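Local coordinates for protein membrane-bound lytic murein transglycosylase A (Burkholderia pseudomallei, PDB 6QK4) that probably cleaves the beta-1,4 linkage between N-acetylmuramic acid and N-acetylglucosamine in peptidoglycan, forming a 1,6-anhydro bond in the muramic acid residue, at residues A297-L302 against Y320-G325. Numbering follows the deposited sequence.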
ATOM      1  N   ALA A 297      17.720  -5.991  -2.237  1.00 28.54           N
ATOM      2  CA  ALA A 297      18.345  -5.558  -3.479  1.00 24.68           C
ATOM      3  C   ALA A 297      17.936  -4.109  -3.832  1.00 23.32           C
ATOM      4  O   ALA A 297      16.880  -3.628  -3.392  1.00 23.22           O
ATOM      5  CB  ALA A 297      17.915  -6.480  -4.613  1.00 28.31           C
ATOM      6  N   PRO A 298      18.728  -3.398  -4.631  1.00 24.61           N
ATOM      7  CA  PRO A 298      18.317  -2.046  -5.037  1.00 21.47           C
ATOM      8  C   PRO A 298      16.973  -2.007  -5.736  1.00 23.47           C
ATOM      9  O   PRO A 298      16.662  -2.859  -6.580  1.00 26.53           O
ATOM     10  CB  PRO A 298      19.399  -1.584  -6.001  1.00 22.52           C
ATOM     11  CG  PRO A 298      20.634  -2.429  -5.549  1.00 21.66           C
ATOM     12  CD  PRO A 298      20.108  -3.723  -5.054  1.00 28.01           C
ATOM     13  N   LEU A 299      16.224  -0.935  -5.434  1.00 20.43           N
ATOM     14  CA  LEU A 299      14.898  -0.675  -6.004  1.00 22.43           C
ATOM     15  C   LEU A 299      14.913   0.787  -6.448  1.00 20.77           C
ATOM     16  O   LEU A 299      14.947   1.696  -5.612  1.00 22.38           O
ATOM     17  CB  LEU A 299      13.796  -0.950  -4.972  1.00 22.92           C
ATOM     18  CG  LEU A 299      12.366  -0.624  -5.474  1.00 25.98           C
ATOM     19  CD1 LEU A 299      12.061  -1.434  -6.694  1.00 34.58           C
ATOM     20  CD2 LEU A 299      11.491  -1.128  -4.295  1.00 26.10           C
ATOM     21  N   ASN A 300      15.032   1.005  -7.757  1.00 19.16           N
ATOM     22  CA  ASN A 300      15.078   2.343  -8.329  1.00 20.48           C
ATOM     23  C   ASN A 300      13.842   2.542  -9.189  1.00 24.64           C
ATOM     24  O   ASN A 300      13.644   1.808 -10.161  1.00 23.19           O
ATOM     25  CB  ASN A 300      16.339   2.492  -9.197  1.00 22.44           C
ATOM     26  CG  ASN A 300      17.604   2.625  -8.337  1.00 26.74           C
ATOM     27  OD1 ASN A 300      17.908   3.706  -7.831  1.00 32.08           O
ATOM     28  ND2 ASN A 300      18.352   1.537  -8.209  1.00 29.83           N
ATOM     29  N   ARG A 301      12.962   3.487  -8.816  1.00 18.64           N
ATOM     30  CA  ARG A 301      11.614   3.428  -9.405  1.00 17.77           C
ATOM     31  C   ARG A 301      11.094   4.851  -9.596  1.00 17.96           C
ATOM     32  O   ARG A 301      11.113   5.633  -8.628  1.00 20.41           O
ATOM     33  CB  ARG A 301      10.577   2.724  -8.470  1.00 23.81           C
ATOM     34  CG  ARG A 301      10.139   1.267  -8.747  1.00 38.27           C
ATOM     35  CD  ARG A 301       9.275   1.221  -9.890  1.00 37.24           C
ATOM     36  NE  ARG A 301       8.531   0.010 -10.202  1.00 36.25           N
ATOM     37  CZ  ARG A 301       8.867  -0.878 -11.130  1.00 46.75           C
ATOM     38  NH1 ARG A 301      10.064  -0.827 -11.722  1.00 50.21           N
ATOM     39  NH2 ARG A 301       8.027  -1.860 -11.421  1.00 52.64           N
ATOM     40  N   LEU A 302      10.630   5.183 -10.803  1.00 16.49           N
ATOM     41  CA  LEU A 302       9.878   6.416 -11.027  1.00 16.10           C
ATOM     42  C   LEU A 302       8.452   6.175 -10.568  1.00 18.36           C
ATOM     43  O   LEU A 302       7.786   5.257 -11.050  1.00 21.10           O
ATOM     44  CB  LEU A 302       9.898   6.812 -12.503  1.00 18.01           C
ATOM     45  CG  LEU A 302       9.114   8.113 -12.820  1.00 20.06           C
ATOM     46  CD1 LEU A 302       9.668   9.373 -12.131  1.00 20.72           C
ATOM     47  CD2 LEU A 302       9.092   8.283 -14.321  1.00 23.29           C
ATOM     48  N   TYR A 320       5.298   3.348  -0.156  1.00 20.47           N
ATOM     49  CA  TYR A 320       5.318   2.767  -1.507  1.00 20.65           C
ATOM     50  C   TYR A 320       4.114   1.834  -1.693  1.00 22.52           C
ATOM     51  O   TYR A 320       3.953   0.879  -0.912  1.00 23.24           O
ATOM     52  CB  TYR A 320       6.635   1.992  -1.632  1.00 20.52           C
ATOM     53  CG  TYR A 320       7.005   1.424  -2.961  1.00 20.71           C
ATOM     54  CD1 TYR A 320       7.520   2.247  -3.958  1.00 23.44           C
ATOM     55  CD2 TYR A 320       6.871   0.104  -3.224  1.00 21.21           C
ATOM     56  CE1 TYR A 320       7.884   1.713  -5.192  1.00 24.89           C
ATOM     57  CE2 TYR A 320       7.277  -0.467  -4.427  1.00 23.94           C
ATOM     58  CZ  TYR A 320       7.771   0.354  -5.414  1.00 24.97           C
ATOM     59  OH  TYR A 320       8.136  -0.198  -6.619  1.00 24.66           O
ATOM     60  N   PHE A 321       3.284   2.091  -2.709  1.00 18.95           N
ATOM     61  CA  PHE A 321       2.102   1.248  -2.917  1.00 18.55           C
ATOM     62  C   PHE A 321       2.509  -0.010  -3.656  1.00 20.50           C
ATOM     63  O   PHE A 321       2.825   0.041  -4.846  1.00 20.22           O
ATOM     64  CB  PHE A 321       1.006   2.008  -3.670  1.00 17.94           C
ATOM     65  CG  PHE A 321      -0.208   1.187  -3.917  1.00 20.64           C
ATOM     66  CD1 PHE A 321      -0.950   0.703  -2.854  1.00 21.00           C
ATOM     67  CD2 PHE A 321      -0.616   0.900  -5.207  1.00 21.76           C
ATOM     68  CE1 PHE A 321      -2.100  -0.061  -3.090  1.00 22.16           C
ATOM     69  CE2 PHE A 321      -1.739   0.161  -5.464  1.00 21.67           C
ATOM     70  CZ  PHE A 321      -2.528  -0.303  -4.388  1.00 22.92           C
ATOM     71  N   TRP A 322       2.499  -1.152  -2.944  1.00 20.06           N
ATOM     72  CA  TRP A 322       2.885  -2.429  -3.543  1.00 24.73           C
ATOM     73  C   TRP A 322       1.804  -3.064  -4.400  1.00 24.61           C
ATOM     74  O   TRP A 322       2.148  -3.895  -5.252  1.00 27.29           O
ATOM     75  CB  TRP A 322       3.333  -3.409  -2.432  1.00 21.63           C
ATOM     76  CG  TRP A 322       4.717  -3.185  -2.020  1.00 20.73           C
ATOM     77  CD1 TRP A 322       5.151  -2.473  -0.929  1.00 20.62           C
ATOM     78  CD2 TRP A 322       5.892  -3.611  -2.715  1.00 22.55           C
ATOM     79  NE1 TRP A 322       6.499  -2.478  -0.878  1.00 21.92           N
ATOM     80  CE2 TRP A 322       6.995  -3.156  -1.965  1.00 22.98           C
ATOM     81  CE3 TRP A 322       6.119  -4.333  -3.890  1.00 25.88           C
ATOM     82  CZ2 TRP A 322       8.319  -3.415  -2.336  1.00 25.26           C
ATOM     83  CZ3 TRP A 322       7.437  -4.575  -4.267  1.00 26.60           C
ATOM     84  CH2 TRP A 322       8.516  -4.131  -3.477  1.00 27.09           C
ATOM     85  N   GLY A 323       0.518  -2.646  -4.297  1.00 23.23           N
ATOM     86  CA  GLY A 323      -0.453  -3.299  -5.135  1.00 22.87           C
ATOM     87  C   GLY A 323      -1.531  -4.010  -4.312  1.00 26.33           C
ATOM     88  O   GLY A 323      -1.730  -3.686  -3.130  1.00 25.51           O
ATOM     89  N   LEU A 324      -2.229  -4.958  -4.939  1.00 27.19           N
ATOM     90  CA  LEU A 324      -3.371  -5.659  -4.357  1.00 30.68           C
ATOM     91  C   LEU A 324      -2.985  -7.074  -3.957  1.00 27.58           C
ATOM     92  O   LEU A 324      -2.269  -7.770  -4.685  1.00 30.50           O
ATOM     93  CB  LEU A 324      -4.551  -5.796  -5.327  1.00 32.58           C
ATOM     94  CG  LEU A 324      -5.147  -4.549  -5.977  1.00 44.08           C
ATOM     95  CD1 LEU A 324      -6.420  -4.924  -6.737  1.00 48.93           C
ATOM     96  CD2 LEU A 324      -5.469  -3.551  -4.951  1.00 47.29           C
ATOM     97  N   GLY A 325      -3.507  -7.528  -2.822  1.00 30.87           N
ATOM     98  CA  GLY A 325      -3.385  -8.927  -2.462  1.00 29.14           C
ATOM     99  C   GLY A 325      -2.252  -9.221  -1.490  1.00 31.63           C
ATOM    100  O   GLY A 325      -1.495  -8.341  -1.068  1.00 28.13           O
TER
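The ring of Tyr320 meets Arg301 at its edge: CG of the arginine lies near the ring plane, 3.3 Å from Tyr320 OH. Leu299 reaches the same end of the phenol, its CD2 placed obliquely to the ring and 4.2 Å from Tyr320 CZ, its CD1 4.1 Å from Tyr320 OH. Within 320-325, Tyr320 CE2 sits over the centre of one face of the Trp322 indole, 3.6 Å above its plane, while Trp322 CD1 lies in plane at the edge of the phenol. Leu299 CD2 also comes obliquely to the indole, 4.3 Å from Trp322 CH2, and so touches both rings. CG anti to the backbone N (chi1 -173°) puts the hydroxyl end of Tyr320 beside Leu299 and Arg301, the leucine coming from the opposite direction. The two short strand segments do not pair; their axes run nearly perpendicular, 11.0 Å apart at closest approach, no hydrogen bond links them, and they meet through side chains. Both belong to the 3D domain, whose family is grouped with the double-psi beta-barrels, and the contact is consistent with packing across the interior of such a barrel. Strand 272-274 pairs with the parent strands of both segments, and Leu288 of strand 285-291 also touches Tyr320. The Arg301 chain bends at chi2 (-73°) and crosses the tyrosine at about a right angle, its guanidinium plane 45° from the ring. Tyr320 OH hydrogen-bonds the carboxylate OE1 of Glu270, whose backbone O takes a weak hydrogen bond from Arg301 NE; Arg301 NH1 makes a long, weak ion pair with Asp39.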